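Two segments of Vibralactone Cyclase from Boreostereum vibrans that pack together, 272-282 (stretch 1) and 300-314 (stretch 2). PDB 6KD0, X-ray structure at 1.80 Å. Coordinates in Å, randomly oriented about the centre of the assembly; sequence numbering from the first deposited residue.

Stretch 1, residues 272-282: PLFFMSCGWDP
Stretch 2 300-314: ETRMTMYPGVPHAFH

Neighbouring parallel β-strands are joined by a ladder in which alternate residues of each strand supply both N and O to the other, each bridging two residues across from it, and vibralactone cyclase illustrates it well. Strands 273-278 and 301-307 run 14° apart, 4.8 Å at closest approach, mostly with phi near -120° and psi near 130° (Thr-301 is at -157°/141°, Tyr-306 at -107°/94°), pairing Leu-273 with Thr-301 through Cys-278 with Tyr-306. Glu-300 O opens the ladder, accepting from Leu-273 N at 2.9 Å. Arg-302 N donates to Leu-273 O, and Arg-302 O accepts from Phe-275 N, each at 2.9 Å; Thr-304 and Tyr-306 repeat the pattern with Phe-275, Ser-277 and Gly-279. Met-303 (t, p, p) curls back, its CE 3.5 Å from CD1 of Phe-275 (t), while Met-305 (t, p, p) brings CE 3.3 Å from Ser-277 OG.

At Gly-308 (phi 71°, psi 12°), within a type II turn from Tyr-306 to Val-309, the chain turns a corner, as stretch 1 does at Gly-279, where a CB would clash with Pro-307 CA. Beyond it, Val-309 O accepts from Trp-280 N at 3.0 Å. A water bridges Trp-280 O and His-311 N, and His-311 ND1 (chi1 t, chi2 91°) donates to Asp-281 OD2 (t) at 2.7 Å. Finally, Phe-313 (p) presents its ring edge to Cys-278 (m), Phe-313 CD1 to Cys-278 SG 4.0 Å.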

# COMPACT_ATOMS: atom_id res chain seq x y z
N PRO A 272 -5.60 -14.20 1.83
CA PRO A 272 -6.45 -13.50 2.79
C PRO A 272 -6.08 -12.02 2.80
O PRO A 272 -4.91 -11.66 2.69
CB PRO A 272 -6.13 -14.17 4.13
CG PRO A 272 -5.48 -15.48 3.78
CD PRO A 272 -4.88 -15.35 2.41
N LEU A 273 -7.10 -11.17 2.90
CA LEU A 273 -6.96 -9.75 2.63
C LEU A 273 -7.37 -8.93 3.84
O LEU A 273 -8.51 -9.04 4.30
CB LEU A 273 -7.82 -9.35 1.43
CG LEU A 273 -7.91 -7.85 1.16
CD1 LEU A 273 -6.55 -7.27 0.81
CD2 LEU A 273 -8.91 -7.61 0.03
N PHE A 274 -6.46 -8.08 4.32
CA PHE A 274 -6.72 -7.10 5.36
C PHE A 274 -6.75 -5.73 4.69
O PHE A 274 -5.73 -5.27 4.16
CB PHE A 274 -5.66 -7.16 6.46
CG PHE A 274 -5.96 -6.32 7.68
CD1 PHE A 274 -5.60 -4.98 7.73
CD2 PHE A 274 -6.56 -6.88 8.80
CE1 PHE A 274 -5.86 -4.21 8.86
CE2 PHE A 274 -6.83 -6.12 9.93
CZ PHE A 274 -6.48 -4.78 9.96
N PHE A 275 -7.92 -5.09 4.71
CA PHE A 275 -8.19 -3.88 3.95
C PHE A 275 -8.42 -2.73 4.91
O PHE A 275 -9.20 -2.85 5.86
CB PHE A 275 -9.41 -4.09 3.05
CG PHE A 275 -9.51 -3.12 1.92
CD1 PHE A 275 -9.93 -1.82 2.15
CD2 PHE A 275 -9.18 -3.51 0.62
CE1 PHE A 275 -10.02 -0.91 1.11
CE2 PHE A 275 -9.27 -2.60 -0.42
CZ PHE A 275 -9.69 -1.31 -0.17
N MET A 276 -7.73 -1.61 4.68
CA MET A 276 -7.85 -0.45 5.54
C MET A 276 -8.34 0.72 4.70
O MET A 276 -7.76 1.01 3.65
CB MET A 276 -6.52 -0.11 6.20
CG MET A 276 -5.93 -1.28 6.92
SD MET A 276 -4.41 -0.85 7.76
CE MET A 276 -5.07 0.06 9.16
N SER A 277 -9.38 1.40 5.17
CA SER A 277 -10.04 2.45 4.41
C SER A 277 -10.11 3.73 5.22
O SER A 277 -10.28 3.69 6.45
CB SER A 277 -11.45 2.02 4.00
OG SER A 277 -12.05 2.95 3.09
N CYS A 278 -9.98 4.86 4.54
CA CYS A 278 -10.23 6.17 5.14
C CYS A 278 -11.58 6.67 4.65
O CYS A 278 -11.89 6.57 3.45
CB CYS A 278 -9.12 7.16 4.79
SG CYS A 278 -7.54 6.73 5.55
N GLY A 279 -12.36 7.25 5.56
CA GLY A 279 -13.73 7.59 5.22
C GLY A 279 -13.85 8.80 4.32
O GLY A 279 -14.75 8.86 3.48
N TRP A 280 -12.98 9.79 4.48
CA TRP A 280 -13.12 11.07 3.80
C TRP A 280 -12.18 11.13 2.60
O TRP A 280 -11.17 11.83 2.61
CB TRP A 280 -12.84 12.21 4.78
CG TRP A 280 -13.26 13.58 4.33
CD1 TRP A 280 -13.85 13.94 3.15
CD2 TRP A 280 -13.11 14.79 5.08
NE1 TRP A 280 -14.08 15.30 3.12
CE2 TRP A 280 -13.63 15.84 4.30
CE3 TRP A 280 -12.56 15.09 6.34
CZ2 TRP A 280 -13.64 17.17 4.74
CZ3 TRP A 280 -12.57 16.42 6.77
CH2 TRP A 280 -13.11 17.43 5.97
N ASP A 281 -12.54 10.38 1.55
CA ASP A 281 -11.58 10.00 0.53
C ASP A 281 -12.35 9.67 -0.74
O ASP A 281 -13.24 8.82 -0.71
CB ASP A 281 -10.76 8.79 1.04
CG ASP A 281 -9.66 8.34 0.09
OD1 ASP A 281 -9.56 8.82 -1.07
OD2 ASP A 281 -8.87 7.48 0.52
N PRO A 282 -12.07 10.35 -1.86
CA PRO A 282 -12.77 10.02 -3.12
C PRO A 282 -12.55 8.59 -3.58
O PRO A 282 -13.42 8.03 -4.25
CB PRO A 282 -12.18 11.03 -4.12
CG PRO A 282 -10.84 11.40 -3.55
CD PRO A 282 -11.07 11.43 -2.06
N GLU A 300 -10.98 -15.08 2.36
CA GLU A 300 -11.09 -14.55 3.72
C GLU A 300 -10.56 -13.12 3.79
O GLU A 300 -9.53 -12.78 3.21
CB GLU A 300 -10.32 -15.42 4.72
CG GLU A 300 -10.61 -15.02 6.18
CD GLU A 300 -9.76 -15.77 7.18
OE1 GLU A 300 -8.87 -16.54 6.76
OE2 GLU A 300 -9.98 -15.59 8.40
N THR A 301 -11.24 -12.31 4.60
CA THR A 301 -11.21 -10.87 4.42
C THR A 301 -11.55 -10.18 5.73
O THR A 301 -12.41 -10.64 6.49
CB THR A 301 -12.20 -10.53 3.30
OG1 THR A 301 -11.52 -10.04 2.15
CG2 THR A 301 -13.26 -9.61 3.76
N ARG A 302 -10.84 -9.08 6.00
CA ARG A 302 -11.15 -8.18 7.10
C ARG A 302 -11.07 -6.75 6.60
O ARG A 302 -10.22 -6.43 5.76
CB ARG A 302 -10.21 -8.38 8.28
CG ARG A 302 -10.46 -9.66 9.01
CD ARG A 302 -9.76 -9.73 10.35
NE ARG A 302 -9.95 -11.06 10.92
CZ ARG A 302 -9.37 -11.50 12.04
NH1 ARG A 302 -8.55 -10.72 12.74
NH2 ARG A 302 -9.62 -12.74 12.45
N MET A 303 -11.96 -5.91 7.09
CA MET A 303 -12.06 -4.52 6.69
C MET A 303 -11.97 -3.68 7.96
O MET A 303 -12.50 -4.07 9.00
CB MET A 303 -13.39 -4.28 5.97
CG MET A 303 -13.95 -2.87 6.00
SD MET A 303 -13.04 -1.78 4.91
CE MET A 303 -13.14 -2.70 3.37
N THR A 304 -11.26 -2.56 7.88
CA THR A 304 -11.22 -1.57 8.95
C THR A 304 -11.46 -0.21 8.33
O THR A 304 -10.72 0.17 7.41
CB THR A 304 -9.88 -1.55 9.68
OG1 THR A 304 -9.59 -2.86 10.19
CG2 THR A 304 -9.95 -0.56 10.83
N MET A 305 -12.46 0.51 8.83
CA MET A 305 -12.81 1.83 8.33
C MET A 305 -12.45 2.91 9.35
O MET A 305 -12.79 2.79 10.54
CB MET A 305 -14.31 1.89 7.98
CG MET A 305 -14.81 3.29 7.66
SD MET A 305 -14.11 4.01 6.13
CE MET A 305 -14.80 2.91 4.88
N TYR A 306 -11.77 3.96 8.90
CA TYR A 306 -11.48 5.15 9.71
C TYR A 306 -12.36 6.30 9.24
O TYR A 306 -12.00 7.02 8.29
CB TYR A 306 -10.00 5.52 9.64
CG TYR A 306 -9.16 4.65 10.54
CD1 TYR A 306 -8.93 3.32 10.23
CD2 TYR A 306 -8.64 5.15 11.73
CE1 TYR A 306 -8.18 2.52 11.06
CE2 TYR A 306 -7.88 4.35 12.57
CZ TYR A 306 -7.66 3.04 12.23
OH TYR A 306 -6.91 2.23 13.07
N PRO A 307 -13.53 6.51 9.85
CA PRO A 307 -14.41 7.59 9.40
C PRO A 307 -13.83 8.96 9.70
O PRO A 307 -13.07 9.15 10.65
CB PRO A 307 -15.72 7.35 10.17
CG PRO A 307 -15.42 6.35 11.22
CD PRO A 307 -14.13 5.67 10.91
N GLY A 308 -14.20 9.92 8.86
CA GLY A 308 -13.88 11.32 9.10
C GLY A 308 -12.43 11.71 8.95
O GLY A 308 -12.06 12.82 9.37
N VAL A 309 -11.59 10.86 8.38
CA VAL A 309 -10.20 11.26 8.12
C VAL A 309 -9.85 11.02 6.66
O VAL A 309 -10.40 10.11 6.01
CB VAL A 309 -9.22 10.53 9.06
CG1 VAL A 309 -9.30 11.17 10.44
CG2 VAL A 309 -9.53 9.06 9.13
N PRO A 310 -8.94 11.81 6.11
CA PRO A 310 -8.64 11.73 4.68
C PRO A 310 -7.60 10.67 4.32
O PRO A 310 -6.94 10.06 5.17
CB PRO A 310 -8.11 13.14 4.38
CG PRO A 310 -7.39 13.49 5.63
CD PRO A 310 -8.26 12.96 6.74
N HIS A 311 -7.46 10.48 3.02
CA HIS A 311 -6.45 9.63 2.40
C HIS A 311 -5.05 9.93 2.93
O HIS A 311 -4.56 11.06 2.82
CB HIS A 311 -6.51 9.87 0.89
CG HIS A 311 -5.79 8.85 0.07
ND1 HIS A 311 -6.40 7.72 -0.42
CD2 HIS A 311 -4.53 8.83 -0.42
CE1 HIS A 311 -5.55 7.04 -1.16
NE2 HIS A 311 -4.40 7.69 -1.18
N ALA A 312 -4.42 8.92 3.52
CA ALA A 312 -3.03 9.00 3.98
C ALA A 312 -2.84 9.98 5.12
O ALA A 312 -1.73 10.53 5.26
CB ALA A 312 -2.08 9.37 2.84
N PHE A 313 -3.89 10.25 5.90
CA PHE A 313 -3.75 11.17 7.03
C PHE A 313 -2.71 10.69 8.03
O PHE A 313 -2.11 11.51 8.73
CB PHE A 313 -5.09 11.37 7.73
CG PHE A 313 -5.36 10.32 8.76
CD1 PHE A 313 -5.85 9.07 8.39
CD2 PHE A 313 -5.11 10.56 10.10
CE1 PHE A 313 -6.10 8.09 9.34
CE2 PHE A 313 -5.34 9.58 11.06
CZ PHE A 313 -5.84 8.35 10.67
N HIS A 314 -2.49 9.37 8.12
CA HIS A 314 -1.52 8.86 9.09
C HIS A 314 -0.08 9.08 8.66
O HIS A 314 0.81 9.03 9.51
CB HIS A 314 -1.79 7.38 9.41
CG HIS A 314 -1.17 6.40 8.46
ND1 HIS A 314 -1.61 6.25 7.16
CD2 HIS A 314 -0.19 5.49 8.64
CE1 HIS A 314 -0.90 5.30 6.58
NE2 HIS A 314 -0.03 4.82 7.45
O HOH W 1 -8.74 12.29 1.12